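Local coordinates for porin protein associated with imipenem resistance (Acinetobacter baumannii, PDB 4FUV) that probably takes part in ornithine and imipenem transport across the outer membrane, as an eight-stranded beta-barrel porin linked to imipenem resistance, at residues Ala33-Ala38 with Gly220-Trp225; Leu104-Asp109 with Lys212-Gly217; Leu180-Ser185 with Gln192-Ala197. All blocks are in the same frame, centred on the assembly; numbering follows the deposited sequence. Where two conformers were deposited one is given.

Overall arrangement
All three contacts belong to an antiparallel beta-barrel and the helix and strand extension at one end. Contacts 1 and 2 share strand 213-224, the last strand of the chain. Contact 2 uses its start and contact 1 its end, and their centres are about 24 Å apart. Contact 3 joins strand 177-187 to helix 194-207, which comes just before strand 213-224. Its centre is about 25 Å from that of contact 2 and about 48 Å from that of contact 1. Along the chain, contact 3 falls within the loop closed by contact 2, and contact 2 within that closed by contact 1. They thus report on three levels along the barrel: strand closure, packing across the interior, and the helix at the far end.

Contact 1 (Ala33-Ala38 with Gly220-Trp225); sequences ALLWQA and GVNFFW. With C8E ((hydroxyethyloxy)tri(ethyloxy)octane), chain F.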
# COMPACT_ATOMS: atom_id res chain seq x y z
N ALA A 33 28.50 0.20 -21.66
CA ALA A 33 28.85 1.23 -22.62
C ALA A 33 30.32 1.61 -22.51
O ALA A 33 30.95 1.43 -21.47
CB ALA A 33 27.96 2.50 -22.42
N LEU A 34 30.86 2.12 -23.62
CA LEU A 34 32.17 2.76 -23.63
C LEU A 34 31.89 4.24 -23.44
O LEU A 34 30.85 4.74 -23.91
CB LEU A 34 32.82 2.55 -25.00
CG LEU A 34 34.21 1.94 -25.15
CD1 LEU A 34 34.51 0.95 -24.05
CD2 LEU A 34 34.31 1.29 -26.51
N LEU A 35 32.78 4.94 -22.74
CA LEU A 35 32.53 6.34 -22.37
C LEU A 35 33.65 7.24 -22.86
O LEU A 35 34.83 6.92 -22.63
CB LEU A 35 32.46 6.49 -20.85
CG LEU A 35 31.45 5.66 -20.04
CD1 LEU A 35 31.73 5.80 -18.52
CD2 LEU A 35 30.05 6.11 -20.36
N TRP A 36 33.30 8.35 -23.51
CA TRP A 36 34.27 9.38 -23.90
C TRP A 36 33.92 10.65 -23.15
O TRP A 36 32.75 10.90 -22.86
CB TRP A 36 34.22 9.68 -25.41
CG TRP A 36 34.73 8.57 -26.30
CD1 TRP A 36 35.95 8.52 -26.94
CD2 TRP A 36 34.04 7.38 -26.66
NE1 TRP A 36 36.05 7.36 -27.67
CE2 TRP A 36 34.89 6.63 -27.51
CE3 TRP A 36 32.78 6.85 -26.33
CZ2 TRP A 36 34.53 5.41 -28.05
CZ3 TRP A 36 32.43 5.62 -26.86
CH2 TRP A 36 33.29 4.91 -27.71
N GLN A 37 34.94 11.45 -22.84
CA GLN A 37 34.72 12.75 -22.21
C GLN A 37 35.44 13.82 -23.05
O GLN A 37 36.66 13.81 -23.20
CB GLN A 37 35.21 12.74 -20.75
CG GLN A 37 34.67 13.86 -19.83
CD GLN A 37 33.22 13.66 -19.37
OE1 GLN A 37 32.81 12.56 -18.99
NE2 GLN A 37 32.43 14.74 -19.39
N ALA A 38 34.66 14.71 -23.66
CA ALA A 38 35.24 15.74 -24.52
C ALA A 38 35.79 16.89 -23.68
O ALA A 38 36.84 17.45 -24.00
CB ALA A 38 34.21 16.25 -25.53
N GLY A 220 24.09 0.86 -12.48
CA GLY A 220 25.34 0.26 -12.88
C GLY A 220 26.60 0.78 -12.21
O GLY A 220 26.57 1.56 -11.25
N VAL A 221 27.73 0.34 -12.73
CA VAL A 221 29.02 0.70 -12.18
C VAL A 221 29.88 1.30 -13.28
O VAL A 221 29.94 0.76 -14.38
CB VAL A 221 29.70 -0.53 -11.57
CG1 VAL A 221 31.03 -0.16 -10.93
CG2 VAL A 221 28.76 -1.19 -10.57
N ASN A 222 30.52 2.43 -12.98
CA ASN A 222 31.42 3.10 -13.90
C ASN A 222 32.87 2.74 -13.55
O ASN A 222 33.25 2.70 -12.37
CB ASN A 222 31.25 4.62 -13.84
CG ASN A 222 29.85 5.07 -14.26
OD1 ASN A 222 29.11 5.65 -13.47
ND2 ASN A 222 29.50 4.82 -15.51
N PHE A 223 33.68 2.47 -14.57
CA PHE A 223 35.10 2.22 -14.37
C PHE A 223 35.90 3.23 -15.17
O PHE A 223 35.60 3.48 -16.34
CB PHE A 223 35.47 0.80 -14.81
CG PHE A 223 34.69 -0.29 -14.12
CD1 PHE A 223 35.11 -0.80 -12.90
CD2 PHE A 223 33.54 -0.81 -14.70
CE1 PHE A 223 34.40 -1.79 -12.26
CE2 PHE A 223 32.82 -1.81 -14.07
CZ PHE A 223 33.24 -2.30 -12.85
N PHE A 224 36.92 3.82 -14.55
CA PHE A 224 37.75 4.80 -15.24
C PHE A 224 39.22 4.41 -15.19
O PHE A 224 39.75 4.10 -14.13
CB PHE A 224 37.55 6.20 -14.65
CG PHE A 224 36.17 6.74 -14.87
CD1 PHE A 224 35.80 7.26 -16.10
CD2 PHE A 224 35.21 6.69 -13.86
CE1 PHE A 224 34.52 7.74 -16.31
CE2 PHE A 224 33.94 7.18 -14.06
CZ PHE A 224 33.59 7.71 -15.29
N TRP A 225 39.86 4.40 -16.36
CA TRP A 225 41.28 4.13 -16.43
C TRP A 225 42.08 5.42 -16.56
O TRP A 225 41.54 6.51 -16.39
CB TRP A 225 41.60 3.20 -17.60
CG TRP A 225 40.82 3.47 -18.86
CD1 TRP A 225 40.99 4.54 -19.72
CD2 TRP A 225 39.80 2.65 -19.44
NE1 TRP A 225 40.12 4.42 -20.78
CE2 TRP A 225 39.39 3.28 -20.63
CE3 TRP A 225 39.20 1.45 -19.05
CZ2 TRP A 225 38.39 2.74 -21.45
CZ3 TRP A 225 38.22 0.92 -19.86
CH2 TRP A 225 37.82 1.56 -21.05
C4 C8E F . 23.97 1.56 -7.07
C5 C8E F . 24.08 0.88 -8.42
C6 C8E F . 25.17 -0.19 -8.42
C7 C8E F . 24.77 -1.39 -9.27
O9 C8E F . 25.78 -4.05 -13.23
C10 C8E F . 26.22 -5.38 -13.43
C11 C8E F . 25.47 -6.00 -14.61
O12 C8E F . 26.26 -6.05 -15.78
C13 C8E F . 25.91 -7.13 -16.62
C14 C8E F . 27.10 -7.52 -17.49
C16 C8E F . 26.28 -8.15 -21.04
C17 C8E F . 26.13 -7.66 -22.48
O18 C8E F . 25.83 -8.75 -23.31
C19 C8E F . 24.59 -9.35 -22.99
C20 C8E F . 24.22 -10.35 -24.08
O21 C8E F . 23.89 -11.58 -23.46
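Leu35 and Phe224 form the closest backbone pair here, with Leu35 CA 9.0 Å from Phe224 CA, because strands 29-37 and 213-224 are second neighbours. Both pair antiparallel with strand 20-26, which lies between them, so they run in the same general direction. Their link is made by side chains alone. Leu35 points toward strand 213-224 and carries the contact through one methyl. Leu35 CD1 lies 3.9 Å from Asn222 ND2. The same methyl, Leu35 CD1, is 4.1 Å from Phe224 CE1, an apolar contact that comes in obliquely to the ring, with CZ about as near. The leucine crosses both partners at about a right angle. Leu35 has CG anti to its carbonyl carbon (chi1 -57°) and an extended second torsion (chi2 170°), which carries CD1 outward to the two partners. Asn222 and Phe224 share that first-torsion setting, and each brings its end back toward Leu35. The ring of Phe224 also has a cation-pi partner, Lys157. Arg22 of the strand between touches both Leu35 and Asn222, so a basic residue of the intervening strand packs beside both. Asn222 further touches Ala155 and Phe165, and Leu35 touches Ala45. Leu35 and Asn222 are buried. At Gly220, a detergent molecule lies against the backbone, with its C6 3.6 Å from Gly220 O. Strand 20-26 pairs with the final strand 213-224. This is the first-to-last strand closure of an eight-stranded outer-membrane beta-barrel, and the Leu35 contact bridges across strand 20-26, from the second strand to the last.

Contact 2 (Leu104-Asp109 with Lys212-Gly217); sequences LDNDYD and KWLPVG. With C8E ((hydroxyethyloxy)tri(ethyloxy)octane), chain D; C8E ((hydroxyethyloxy)tri(ethyloxy)octane), chain J.
Leu214 reaches out from strand 213-224 and sets its two methyls against two side chains of strand 95-114. Leu214 CD2 meets the amide nitrogen of Asn106, ND2, at 3.9 Å. Leu214 CD1 meets the hydroxyl of Tyr108, OH, at 3.8 Å. The leucine lies at a slant to both. Its CG is anti to the backbone N (chi1 174°), a setting that carries both methyls to the facing side chains. All three point toward the facing strand, so they can meet although Asn106 CA and Leu214 CA are 9.8 Å apart. Both ends of the amide are bonded outside this contact. Asn106 OD1 accepts from ND2 of Asn72 and of Asn74, and Asn106 ND2 has its own partner elsewhere, so its approach to the methyl is only packing. Tyr108 OH is buried by the contact and has no hydrogen-bond partner in the model. The ether part of a detergent molecule lies over one face of the Tyr108 ring, with C13 4.3 Å above the plane and toward the rim. Its C14 is 4.0 Å from Leu214 CD1, and its C17 packs on Pro215 CD at 3.6 Å. A second detergent places O21 over the centre of the Trp213 ring, 3.2 Å above the plane. Strands 95-114 and 213-224 are not sheet neighbours, so their side chains meet across the inside of the barrel, as expected of a narrow eight-stranded barrel.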
# COMPACT_ATOMS: atom_id res chain seq x y z
N LEU A 104 16.39 0.12 -31.32
CA LEU A 104 15.64 -0.58 -30.30
C LEU A 104 15.01 -1.86 -30.84
O LEU A 104 14.53 -1.88 -31.96
CB LEU A 104 14.52 0.33 -29.77
CG LEU A 104 15.03 1.58 -29.06
CD1 LEU A 104 13.85 2.49 -28.78
CD2 LEU A 104 15.73 1.17 -27.78
N ASP A 105 15.01 -2.91 -30.03
CA ASP A 105 14.29 -4.14 -30.34
C ASP A 105 13.98 -4.80 -29.02
O ASP A 105 14.85 -5.43 -28.40
CB ASP A 105 15.14 -5.07 -31.25
CG ASP A 105 14.41 -6.35 -31.64
OD1 ASP A 105 13.31 -6.64 -31.13
OD2 ASP A 105 14.96 -7.10 -32.47
N ASN A 106 12.74 -4.64 -28.56
CA ASN A 106 12.33 -5.12 -27.25
C ASN A 106 11.01 -5.87 -27.32
O ASN A 106 10.00 -5.32 -27.77
CB ASN A 106 12.22 -3.95 -26.27
CG ASN A 106 13.53 -3.18 -26.11
OD1 ASN A 106 14.37 -3.54 -25.28
ND2 ASN A 106 13.71 -2.13 -26.90
N ASP A 107 11.00 -7.13 -26.90
CA ASP A 107 9.77 -7.90 -26.84
C ASP A 107 9.38 -8.17 -25.40
O ASP A 107 10.19 -8.64 -24.60
CB ASP A 107 9.93 -9.22 -27.58
CG ASP A 107 10.32 -9.03 -29.03
OD1 ASP A 107 9.92 -8.01 -29.63
OD2 ASP A 107 11.05 -9.89 -29.56
N TYR A 108 8.13 -7.85 -25.08
CA TYR A 108 7.54 -8.20 -23.80
C TYR A 108 6.42 -9.23 -24.01
O TYR A 108 5.63 -9.12 -24.94
CB TYR A 108 7.02 -6.94 -23.11
CG TYR A 108 8.08 -5.87 -22.96
CD1 TYR A 108 8.34 -4.95 -23.98
CD2 TYR A 108 8.85 -5.78 -21.80
CE1 TYR A 108 9.33 -3.96 -23.83
CE2 TYR A 108 9.83 -4.82 -21.66
CZ TYR A 108 10.07 -3.91 -22.67
OH TYR A 108 11.06 -2.95 -22.50
N ASP A 109 6.40 -10.25 -23.16
CA ASP A 109 5.34 -11.25 -23.19
C ASP A 109 4.85 -11.49 -21.76
O ASP A 109 5.46 -12.25 -21.01
CB ASP A 109 5.84 -12.56 -23.80
CG ASP A 109 4.77 -13.65 -23.84
OD1 ASP A 109 4.62 -14.38 -22.84
OD2 ASP A 109 4.07 -13.77 -24.87
N LYS A 212 3.44 6.02 -26.51
CA LYS A 212 4.35 6.40 -27.59
C LYS A 212 5.79 6.58 -27.11
O LYS A 212 6.67 6.86 -27.91
CB LYS A 212 3.84 7.66 -28.28
CG LYS A 212 2.53 7.38 -29.03
CD LYS A 212 1.87 8.66 -29.49
CE LYS A 212 0.48 8.35 -30.04
NZ LYS A 212 0.62 7.89 -31.42
N TRP A 213 5.99 6.41 -25.80
CA TRP A 213 7.30 6.50 -25.17
C TRP A 213 7.63 5.19 -24.48
O TRP A 213 6.77 4.58 -23.85
CB TRP A 213 7.30 7.62 -24.12
CG TRP A 213 6.95 8.93 -24.71
CD1 TRP A 213 5.69 9.42 -24.94
CD2 TRP A 213 7.86 9.93 -25.19
NE1 TRP A 213 5.77 10.67 -25.52
CE2 TRP A 213 7.09 11.00 -25.68
CE3 TRP A 213 9.25 10.02 -25.24
CZ2 TRP A 213 7.66 12.14 -26.22
CZ3 TRP A 213 9.82 11.15 -25.78
CH2 TRP A 213 9.03 12.20 -26.26
N LEU A 214 8.87 4.75 -24.62
CA LEU A 214 9.37 3.61 -23.85
C LEU A 214 10.22 4.15 -22.71
O LEU A 214 11.33 4.66 -22.95
CB LEU A 214 10.21 2.69 -24.74
CG LEU A 214 10.91 1.52 -24.05
CD1 LEU A 214 9.88 0.56 -23.43
CD2 LEU A 214 11.87 0.75 -25.01
N PRO A 215 9.71 4.06 -21.47
CA PRO A 215 10.44 4.56 -20.29
C PRO A 215 11.59 3.62 -19.95
O PRO A 215 11.50 2.42 -20.21
CB PRO A 215 9.38 4.53 -19.18
CG PRO A 215 8.06 4.25 -19.87
CD PRO A 215 8.40 3.50 -21.11
N VAL A 216 12.67 4.17 -19.39
CA VAL A 216 13.86 3.38 -19.10
C VAL A 216 14.39 3.69 -17.71
O VAL A 216 14.48 4.85 -17.32
CB VAL A 216 15.00 3.70 -20.09
CG1 VAL A 216 16.17 2.76 -19.88
CG2 VAL A 216 14.50 3.60 -21.51
N GLY A 217 14.71 2.66 -16.96
CA GLY A 217 15.42 2.82 -15.71
C GLY A 217 16.60 1.86 -15.70
O GLY A 217 16.43 0.67 -16.00
C1 C8E D . 16.82 3.22 -10.08
C2 C8E D . 16.46 3.92 -11.38
C3 C8E D . 15.04 3.54 -11.80
C5 C8E D . 11.76 3.31 -14.93
C6 C8E D . 10.54 3.28 -15.84
C7 C8E D . 9.74 1.99 -15.69
C8 C8E D . 10.16 0.90 -16.66
O9 C8E D . 9.05 0.32 -17.31
C10 C8E D . 9.42 -0.40 -18.48
C11 C8E D . 8.29 -1.29 -18.98
O12 C8E D . 7.58 -0.63 -20.01
C13 C8E D . 6.98 -1.49 -20.95
C14 C8E D . 6.33 -0.61 -22.01
O15 C8E D . 6.14 0.66 -21.41
C16 C8E D . 4.83 1.17 -21.49
C17 C8E D . 4.86 2.67 -21.26
O18 C8E D . 4.07 2.98 -20.14
C8 C8E J . 12.15 12.14 -20.22
O9 C8E J . 12.27 11.27 -19.11
C10 C8E J . 12.28 11.99 -17.89
C11 C8E J . 11.70 11.11 -16.78
O18 C8E J . 7.07 9.23 -20.67
C19 C8E J . 6.62 10.53 -20.94
C20 C8E J . 7.87 11.40 -21.09
O21 C8E J . 8.03 11.67 -22.46

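Contact 3 (Leu180-Ser185 with Gln192-Ala197); sequences LVSSGS and QSLEEA
Ser182 and Leu194 form the close-packed part of this contact, where strand 177-187 meets the first turn of helix 194-207. The hydroxyl Ser182 OG sits against the branch point of the leucine, 3.9 Å from Leu194 CG, and is nearly as close to the methyl CD2. That methyl also approaches the backbone, with Leu194 CD2 4.1 Å from Gly184 O. Leu194 holds CG anti to its backbone N (chi1 -180°), which turns its branched end to the strand. It is buried, and Phe120 and Phe127 also touch it. The other side of the contact is looser and wetter. Glu195 and Gly184 are exposed and are joined through one water. This water donates to Gly184 O at 3.0 Å and to Glu195 OE2 at 2.7 Å. The start of the helix has its own bonds. Ser193 is the N-cap and forms a capping box with Glu196. Glu196 N donates to Ser193 OG (3.3 Å). In return Ser193 N donates almost straight, at 169°, to Glu196 OE1 (3.0 Å), which it meets on the anti side of the carboxylate. The direct contact is light packing with no polar bond, so the helix start probably rests on the strand by shape and through the water. Its order probably comes more from the capping box, by bonds between Ser193 and Glu196 that are local to residues 192-197.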
# COMPACT_ATOMS: atom_id res chain seq x y z
N LEU A 180 -3.04 -8.95 -27.64
CA LEU A 180 -3.59 -9.32 -26.35
C LEU A 180 -4.66 -10.38 -26.61
O LEU A 180 -5.45 -10.23 -27.53
CB LEU A 180 -4.24 -8.10 -25.70
CG LEU A 180 -3.62 -7.50 -24.45
CD1 LEU A 180 -4.44 -6.31 -23.98
CD2 LEU A 180 -3.55 -8.57 -23.38
N VAL A 181 -4.68 -11.44 -25.82
CA VAL A 181 -5.66 -12.51 -25.97
C VAL A 181 -6.00 -13.09 -24.60
O VAL A 181 -5.14 -13.20 -23.73
CB VAL A 181 -5.14 -13.63 -26.91
CG1 VAL A 181 -3.86 -14.23 -26.36
CG2 VAL A 181 -6.20 -14.71 -27.11
N SER A 182 -7.27 -13.43 -24.40
CA SER A 182 -7.69 -14.06 -23.15
C SER A 182 -8.21 -15.45 -23.46
O SER A 182 -8.64 -15.72 -24.57
CB SER A 182 -8.79 -13.23 -22.46
OG SER A 182 -10.03 -13.35 -23.15
N SER A 183 -8.15 -16.33 -22.47
CA SER A 183 -8.82 -17.60 -22.54
C SER A 183 -9.56 -17.80 -21.23
O SER A 183 -9.13 -17.29 -20.18
CB SER A 183 -7.82 -18.73 -22.79
OG SER A 183 -6.84 -18.78 -21.77
N GLY A 184 -10.66 -18.53 -21.28
CA GLY A 184 -11.49 -18.77 -20.11
C GLY A 184 -12.72 -17.88 -20.10
O GLY A 184 -12.85 -16.96 -20.90
N SER A 185 -13.63 -18.15 -19.19
CA SER A 185 -14.87 -17.41 -19.11
C SER A 185 -14.92 -16.61 -17.82
O SER A 185 -14.31 -16.99 -16.83
CB SER A 185 -16.08 -18.37 -19.15
OG SER A 185 -16.27 -18.92 -20.44
N GLN A 192 -18.91 -4.13 -21.33
CA GLN A 192 -18.12 -4.93 -22.25
C GLN A 192 -18.06 -6.38 -21.85
O GLN A 192 -18.02 -6.71 -20.67
CB GLN A 192 -16.67 -4.40 -22.30
CG GLN A 192 -16.53 -3.03 -22.95
CD GLN A 192 -15.08 -2.57 -23.07
OE1 GLN A 192 -14.35 -2.49 -22.08
NE2 GLN A 192 -14.66 -2.26 -24.30
N SER A 193 -18.02 -7.26 -22.84
CA SER A 193 -17.65 -8.64 -22.59
C SER A 193 -16.14 -8.68 -22.36
O SER A 193 -15.42 -7.73 -22.69
CB SER A 193 -17.97 -9.49 -23.81
OG SER A 193 -17.14 -9.10 -24.88
N LEU A 194 -15.66 -9.78 -21.78
CA LEU A 194 -14.23 -9.97 -21.55
C LEU A 194 -13.42 -9.77 -22.84
O LEU A 194 -12.39 -9.09 -22.82
CB LEU A 194 -13.97 -11.37 -20.98
CG LEU A 194 -12.50 -11.70 -20.68
CD1 LEU A 194 -11.86 -10.57 -19.88
CD2 LEU A 194 -12.41 -13.01 -19.91
N GLU A 195 -13.88 -10.37 -23.94
CA GLU A 195 -13.18 -10.29 -25.22
C GLU A 195 -13.04 -8.84 -25.69
O GLU A 195 -11.99 -8.43 -26.17
CB GLU A 195 -13.89 -11.12 -26.30
CG GLU A 195 -13.72 -12.63 -26.16
CD GLU A 195 -14.70 -13.27 -25.16
OE1 GLU A 195 -15.51 -12.55 -24.51
OE2 GLU A 195 -14.65 -14.51 -25.02
N GLU A 196 -14.10 -8.06 -25.53
CA GLU A 196 -14.10 -6.67 -25.96
C GLU A 196 -13.24 -5.81 -25.05
O GLU A 196 -12.58 -4.87 -25.51
CB GLU A 196 -15.52 -6.12 -25.96
CG GLU A 196 -16.39 -6.72 -27.04
CD GLU A 196 -17.86 -6.40 -26.85
OE1 GLU A 196 -18.31 -6.32 -25.69
OE2 GLU A 196 -18.56 -6.21 -27.87
N ALA A 197 -13.28 -6.10 -23.76
CA ALA A 197 -12.47 -5.37 -22.80
C ALA A 197 -10.99 -5.61 -23.14
O ALA A 197 -10.20 -4.67 -23.19
CB ALA A 197 -12.80 -5.81 -21.36
O HOH W 1 -14.91 -15.62 -22.59